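PDB 3MCU: dipicolinate synthase, B chain from Bacillus cereus, which probably works with its partner DpaA to oxidise dihydrodipicolinate to dipicolinate with NADP+ during sporulation. Local coordinates for residues Phe155-Pro160 with Asn165-Arg170; Ile8-Thr13 with Glu20-His25. All coordinates share one frame; numbering follows the deposited sequence.

In the fold
Contacts 1 and 2 illustrate two kinds of contact in one alpha/beta fold: strand pairing within the sheet, and a helix start packed on a strand. Along the chain contact 2 closes before contact 1 opens. Contact 2 has its centre about 7 Å from the centre of the chain, where strand 7-12 runs between the parallel strands 35-40 and 87-94. Contact 1 has its centre about 16 Å from that point, where strand 167-169 pairs antiparallel with both 124-130 and 150-156. The contact centres are about 19 Å apart and the nearest atoms about 7 Å, so the shared sheet relates them without touch. Contact 1 also reaches a second subunit; contact 2 does not.

Contact 1: Phe155-Pro160 with Asn165-Arg170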
loop_
_atom_site.group_PDB
_atom_site.type_symbol
_atom_site.label_atom_id
_atom_site.label_comp_id
_atom_site.label_asym_id
_atom_site.label_seq_id
_atom_site.Cartn_x
_atom_site.Cartn_y
_atom_site.Cartn_z
ATOM N N PHE D 155 -4.897 -17.484 15.476
ATOM C CA PHE D 155 -5.649 -16.371 16.046
ATOM C C PHE D 155 -7.024 -16.254 15.409
ATOM O O PHE D 155 -7.299 -16.860 14.362
ATOM C CB PHE D 155 -4.897 -15.052 15.816
ATOM C CG PHE D 155 -4.757 -14.687 14.357
ATOM C CD1 PHE D 155 -5.744 -13.938 13.710
ATOM C CD2 PHE D 155 -3.647 -15.089 13.629
ATOM C CE1 PHE D 155 -5.622 -13.611 12.375
ATOM C CE2 PHE D 155 -3.505 -14.750 12.284
ATOM C CZ PHE D 155 -4.487 -14.020 11.655
ATOM N N GLY D 156 -7.874 -15.450 16.036
ATOM C CA GLY D 156 -9.204 -15.176 15.517
ATOM C C GLY D 156 -9.959 -14.153 16.344
ATOM O O GLY D 156 -9.394 -13.520 17.227
ATOM N N GLN D 157 -11.250 -14.005 16.062
ATOM C CA GLN D 157 -12.111 -13.134 16.852
ATOM C C GLN D 157 -12.331 -13.696 18.260
ATOM O O GLN D 157 -12.694 -14.857 18.416
ATOM C CB GLN D 157 -13.442 -12.945 16.134
ATOM C CG GLN D 157 -13.277 -12.297 14.767
ATOM C CD GLN D 157 -14.599 -12.063 14.064
ATOM O OE1 GLN D 157 -15.054 -12.905 13.297
ATOM N NE2 GLN D 157 -15.221 -10.913 14.324
ATOM N N ASP D 158 -12.080 -12.870 19.275
ATOM C CA ASP D 158 -12.261 -13.258 20.671
ATOM C C ASP D 158 -13.597 -12.764 21.221
ATOM O O ASP D 158 -14.003 -13.158 22.302
ATOM C CB ASP D 158 -11.144 -12.693 21.552
ATOM C CG ASP D 158 -11.006 -11.162 21.441
ATOM O OD1 ASP D 158 -10.778 -10.499 22.474
ATOM O OD2 ASP D 158 -11.098 -10.615 20.318
ATOM N N ALA D 159 -14.256 -11.878 20.492
ATOM C CA ALA D 159 -15.501 -11.275 20.967
ATOM C C ALA D 159 -16.262 -10.640 19.809
ATOM O O ALA D 159 -16.349 -9.429 19.714
ATOM C CB ALA D 159 -15.215 -10.238 22.057
ATOM N N PRO D 160 -16.846 -11.475 18.945
ATOM C CA PRO D 160 -17.486 -10.968 17.721
ATOM C C PRO D 160 -18.658 -9.987 17.939
ATOM O O PRO D 160 -18.871 -9.161 17.057
ATOM C CB PRO D 160 -17.931 -12.243 16.979
ATOM C CG PRO D 160 -17.198 -13.401 17.689
ATOM C CD PRO D 160 -17.006 -12.934 19.106
ATOM N N ASN D 165 -14.209 -5.987 15.504
ATOM C CA ASN D 165 -12.998 -5.983 14.676
ATOM C C ASN D 165 -11.782 -6.586 15.385
ATOM O O ASN D 165 -10.675 -6.535 14.858
ATOM C CB ASN D 165 -12.672 -4.583 14.148
ATOM C CG ASN D 165 -13.654 -4.115 13.062
ATOM O OD1 ASN D 165 -14.457 -4.896 12.548
ATOM N ND2 ASN D 165 -13.584 -2.833 12.714
ATOM N N SER D 166 -12.001 -7.164 16.570
ATOM C CA SER D 166 -10.898 -7.687 17.381
ATOM C C SER D 166 -10.412 -9.096 16.990
ATOM O O SER D 166 -11.205 -9.993 16.699
ATOM C CB SER D 166 -11.241 -7.636 18.869
ATOM O OG SER D 166 -10.128 -8.013 19.671
HETATM N N MSE D 167 -9.093 -9.271 16.970
HETATM C CA MSE D 167 -8.508 -10.599 16.858
HETATM C C MSE D 167 -7.322 -10.750 17.800
HETATM O O MSE D 167 -6.617 -9.786 18.081
HETATM C CB MSE D 167 -8.159 -10.965 15.414
HETATM C CG MSE D 167 -9.402 -11.040 14.513
HETATM SE SE MSE D 167 -9.071 -11.965 12.826
HETATM C CE MSE D 167 -7.700 -10.763 12.125
ATOM N N VAL D 168 -7.140 -11.969 18.298
ATOM C CA VAL D 168 -6.244 -12.267 19.395
ATOM C C VAL D 168 -5.783 -13.708 19.221
ATOM O O VAL D 168 -6.565 -14.583 18.852
ATOM C CB VAL D 168 -6.966 -12.154 20.752
ATOM C CG1 VAL D 168 -6.037 -12.543 21.895
ATOM C CG2 VAL D 168 -7.518 -10.739 20.971
ATOM N N ALA D 169 -4.502 -13.944 19.453
ATOM C CA ALA D 169 -3.957 -15.282 19.325
ATOM C C ALA D 169 -4.420 -16.188 20.469
ATOM O O ALA D 169 -4.740 -15.719 21.555
ATOM C CB ALA D 169 -2.452 -15.223 19.307
ATOM N N ARG D 170 -4.454 -17.485 20.194
ATOM C CA ARG D 170 -4.521 -18.492 21.242
ATOM C C ARG D 170 -3.114 -18.651 21.821
ATOM O O ARG D 170 -2.320 -19.436 21.305
ATOM C CB ARG D 170 -5.026 -19.830 20.663
ATOM C CG ARG D 170 -6.490 -19.813 20.177
ATOM C CD ARG D 170 -6.913 -21.156 19.581
ATOM N NE ARG D 170 -6.741 -22.237 20.552
ATOM C CZ ARG D 170 -6.758 -23.530 20.249
ATOM N NH1 ARG D 170 -6.567 -24.416 21.203
ATOM N NH2 ARG D 170 -6.968 -23.935 19.000
HETATM O O HOH W 1 -13.815 -10.154 17.948
#
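G156 and V168 form the hydrogen-bonded pair of a short antiparallel beta hairpin, in which strand 150-156 is followed by strand 167-169. V168 N reaches G156 O at 2.9 Å, while the return bond from G156 N to V168 O is longer, 3.2 Å. G156 O also receives a CA-H contact from M167. Beyond the paired residues, polar links continue between the two segments. S166 OG donates to the syn lone pair of D158 OD2 at 2.9 Å and has a second, weak partner in T130 O. The other carboxylate oxygen, OD1, is held by a salt bridge to K163, so both oxygens have a partner. The carboxylate also packs on V168, with D158 CG 3.5 Å from V168 CG2. One water joins the backbones, accepting from A159 N and donating to S166 O at 2.9 Å. The Q157 amide is shared: OE1 accepts from V191 N of the second subunit, which links the hairpin to that subunit, and NE2 makes a weak hydrogen bond to P164 O. F155 makes the apolar part of the contact, with its CB against A169 CA. With CG between its own backbone N and carbonyl carbon (chi1 64°), the ring meets M167, a selenomethionine, in a Met-aromatic contact at the edge. The SE lies in the ring plane, 5.0 Å from the centroid, and M167 CE approaches F155 CE1 to 3.5 Å.

Contact 2: Ile8-Thr13 with Glu20-His25; sequences IGFGFT and EEVMPH
Apolar packing of F10 against V22, with H25 alongside, joins strand 7-12 to the start of helix 23-31 in the interior of the molecule. The outer end of the F10 ring does the touching: CZ and CE2 each lie 3.8 Å from V22 CB. Both methyls stand a little farther off, V22 CG1 4.2 Å from F10 CZ and V22 CG2 4.1 Å from F10 CE2, so the branch point of the valine meets the ring obliquely with one methyl near each of these two carbons. In F10, CB points toward the 20-25 segment, and CG anti to the backbone N (chi1 -157°) carries the ring on to V22. H25 adds a looser contact through its CB, 4.2 Å from F10 CE1, while its imidazole ND1 is hydrogen-bonded to E175. L26 and L29, farther along the same helix, also touch F10, which is therefore packed by the helix beyond its first turn. Within 20-25, a weak backbone bond from H25 N to V22 O closes the chain up just where the helix begins. Strand 7-12, helix 23-31 and the parallel strand 35-40 form a beta-alpha-beta unit with the helix packed on the parallel sheet, consistent with the layered alpha/beta fold of the flavoprotein family.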
loop_
_atom_site.group_PDB
_atom_site.type_symbol
_atom_site.label_atom_id
_atom_site.label_comp_id
_atom_site.label_asym_id
_atom_site.label_seq_id
_atom_site.Cartn_x
_atom_site.Cartn_y
_atom_site.Cartn_z
ATOM N N ILE D 8 16.076 -18.160 22.162
ATOM C CA ILE D 8 14.775 -17.607 21.839
ATOM C C ILE D 8 14.551 -16.272 22.528
ATOM O O ILE D 8 14.613 -16.164 23.764
ATOM C CB ILE D 8 13.657 -18.600 22.207
ATOM C CG1 ILE D 8 13.819 -19.874 21.389
ATOM C CG2 ILE D 8 12.262 -17.995 21.977
ATOM C CD1 ILE D 8 12.876 -20.951 21.805
ATOM N N GLY D 9 14.290 -15.252 21.722
ATOM C CA GLY D 9 13.988 -13.933 22.238
ATOM C C GLY D 9 12.516 -13.904 22.597
ATOM O O GLY D 9 11.686 -14.520 21.928
ATOM N N PHE D 10 12.191 -13.207 23.670
ATOM C CA PHE D 10 10.812 -13.081 24.080
ATOM C C PHE D 10 10.549 -11.626 24.431
ATOM O O PHE D 10 11.031 -11.111 25.452
ATOM C CB PHE D 10 10.496 -14.003 25.264
ATOM C CG PHE D 10 9.040 -14.344 25.384
ATOM C CD1 PHE D 10 8.589 -15.623 25.107
ATOM C CD2 PHE D 10 8.119 -13.382 25.750
ATOM C CE1 PHE D 10 7.238 -15.934 25.205
ATOM C CE2 PHE D 10 6.773 -13.688 25.849
ATOM C CZ PHE D 10 6.336 -14.965 25.573
ATOM N N GLY D 11 9.811 -10.960 23.552
ATOM C CA GLY D 11 9.506 -9.552 23.724
ATOM C C GLY D 11 8.039 -9.385 24.038
ATOM O O GLY D 11 7.214 -10.238 23.696
ATOM N N PHE D 12 7.709 -8.303 24.722
ATOM C CA PHE D 12 6.315 -8.027 25.019
ATOM C C PHE D 12 6.055 -6.546 24.979
ATOM O O PHE D 12 6.898 -5.744 25.366
ATOM C CB PHE D 12 5.881 -8.647 26.351
ATOM C CG PHE D 12 6.997 -8.836 27.317
ATOM C CD1 PHE D 12 7.260 -7.882 28.279
ATOM C CD2 PHE D 12 7.791 -9.966 27.261
ATOM C CE1 PHE D 12 8.292 -8.051 29.174
ATOM C CE2 PHE D 12 8.839 -10.149 28.152
ATOM C CZ PHE D 12 9.091 -9.188 29.109
ATOM N N THR D 13 4.873 -6.209 24.484
ATOM C CA THR D 13 4.498 -4.842 24.188
ATOM C C THR D 13 3.178 -4.550 24.878
ATOM O O THR D 13 2.384 -5.468 25.101
ATOM C CB THR D 13 4.348 -4.640 22.652
ATOM O OG1 THR D 13 3.252 -5.425 22.163
ATOM C CG2 THR D 13 5.620 -5.085 21.934
ATOM N N GLU D 20 0.668 -11.643 32.531
ATOM C CA GLU D 20 0.665 -12.911 33.260
ATOM C C GLU D 20 0.265 -14.078 32.368
ATOM O O GLU D 20 0.371 -15.237 32.768
ATOM C CB GLU D 20 -0.249 -12.863 34.482
ATOM C CG GLU D 20 0.328 -12.121 35.668
ATOM C CD GLU D 20 -0.012 -10.646 35.650
ATOM O OE1 GLU D 20 0.211 -9.992 34.606
ATOM O OE2 GLU D 20 -0.507 -10.140 36.681
ATOM N N GLU D 21 -0.204 -13.763 31.163
ATOM C CA GLU D 21 -0.546 -14.782 30.174
ATOM C C GLU D 21 0.711 -15.343 29.499
ATOM O O GLU D 21 0.654 -16.388 28.838
ATOM C CB GLU D 21 -1.509 -14.214 29.129
ATOM N N VAL D 22 1.836 -14.646 29.673
ATOM C CA VAL D 22 3.115 -15.064 29.096
ATOM C C VAL D 22 4.142 -15.465 30.167
ATOM O O VAL D 22 5.132 -16.125 29.871
ATOM C CB VAL D 22 3.724 -13.975 28.167
ATOM C CG1 VAL D 22 2.715 -13.540 27.117
ATOM C CG2 VAL D 22 4.214 -12.777 28.974
HETATM N N MSE D 23 3.903 -15.064 31.408
HETATM C CA MSE D 23 4.739 -15.493 32.529
HETATM C C MSE D 23 5.012 -16.999 32.535
HETATM O O MSE D 23 6.157 -17.429 32.650
HETATM C CB MSE D 23 4.089 -15.081 33.850
HETATM C CG MSE D 23 4.591 -13.777 34.396
HETATM SE SE MSE D 23 6.449 -13.965 34.958
HETATM C CE MSE D 23 6.551 -12.323 36.020
ATOM N N PRO D 24 3.951 -17.808 32.435
ATOM C CA PRO D 24 4.118 -19.260 32.360
ATOM C C PRO D 24 4.773 -19.732 31.065
ATOM O O PRO D 24 5.293 -20.849 31.035
ATOM C CB PRO D 24 2.680 -19.779 32.434
ATOM C CG PRO D 24 1.910 -18.688 33.080
ATOM C CD PRO D 24 2.534 -17.433 32.577
ATOM N N HIS D 25 4.739 -18.914 30.014
ATOM C CA HIS D 25 5.353 -19.309 28.740
ATOM C C HIS D 25 6.872 -19.288 28.802
ATOM O O HIS D 25 7.527 -20.207 28.310
ATOM C CB HIS D 25 4.830 -18.477 27.561
ATOM C CG HIS D 25 3.410 -18.785 27.201
ATOM N ND1 HIS D 25 3.021 -19.999 26.675
ATOM C CD2 HIS D 25 2.281 -18.042 27.307
ATOM C CE1 HIS D 25 1.718 -19.991 26.468
ATOM N NE2 HIS D 25 1.245 -18.816 26.843
#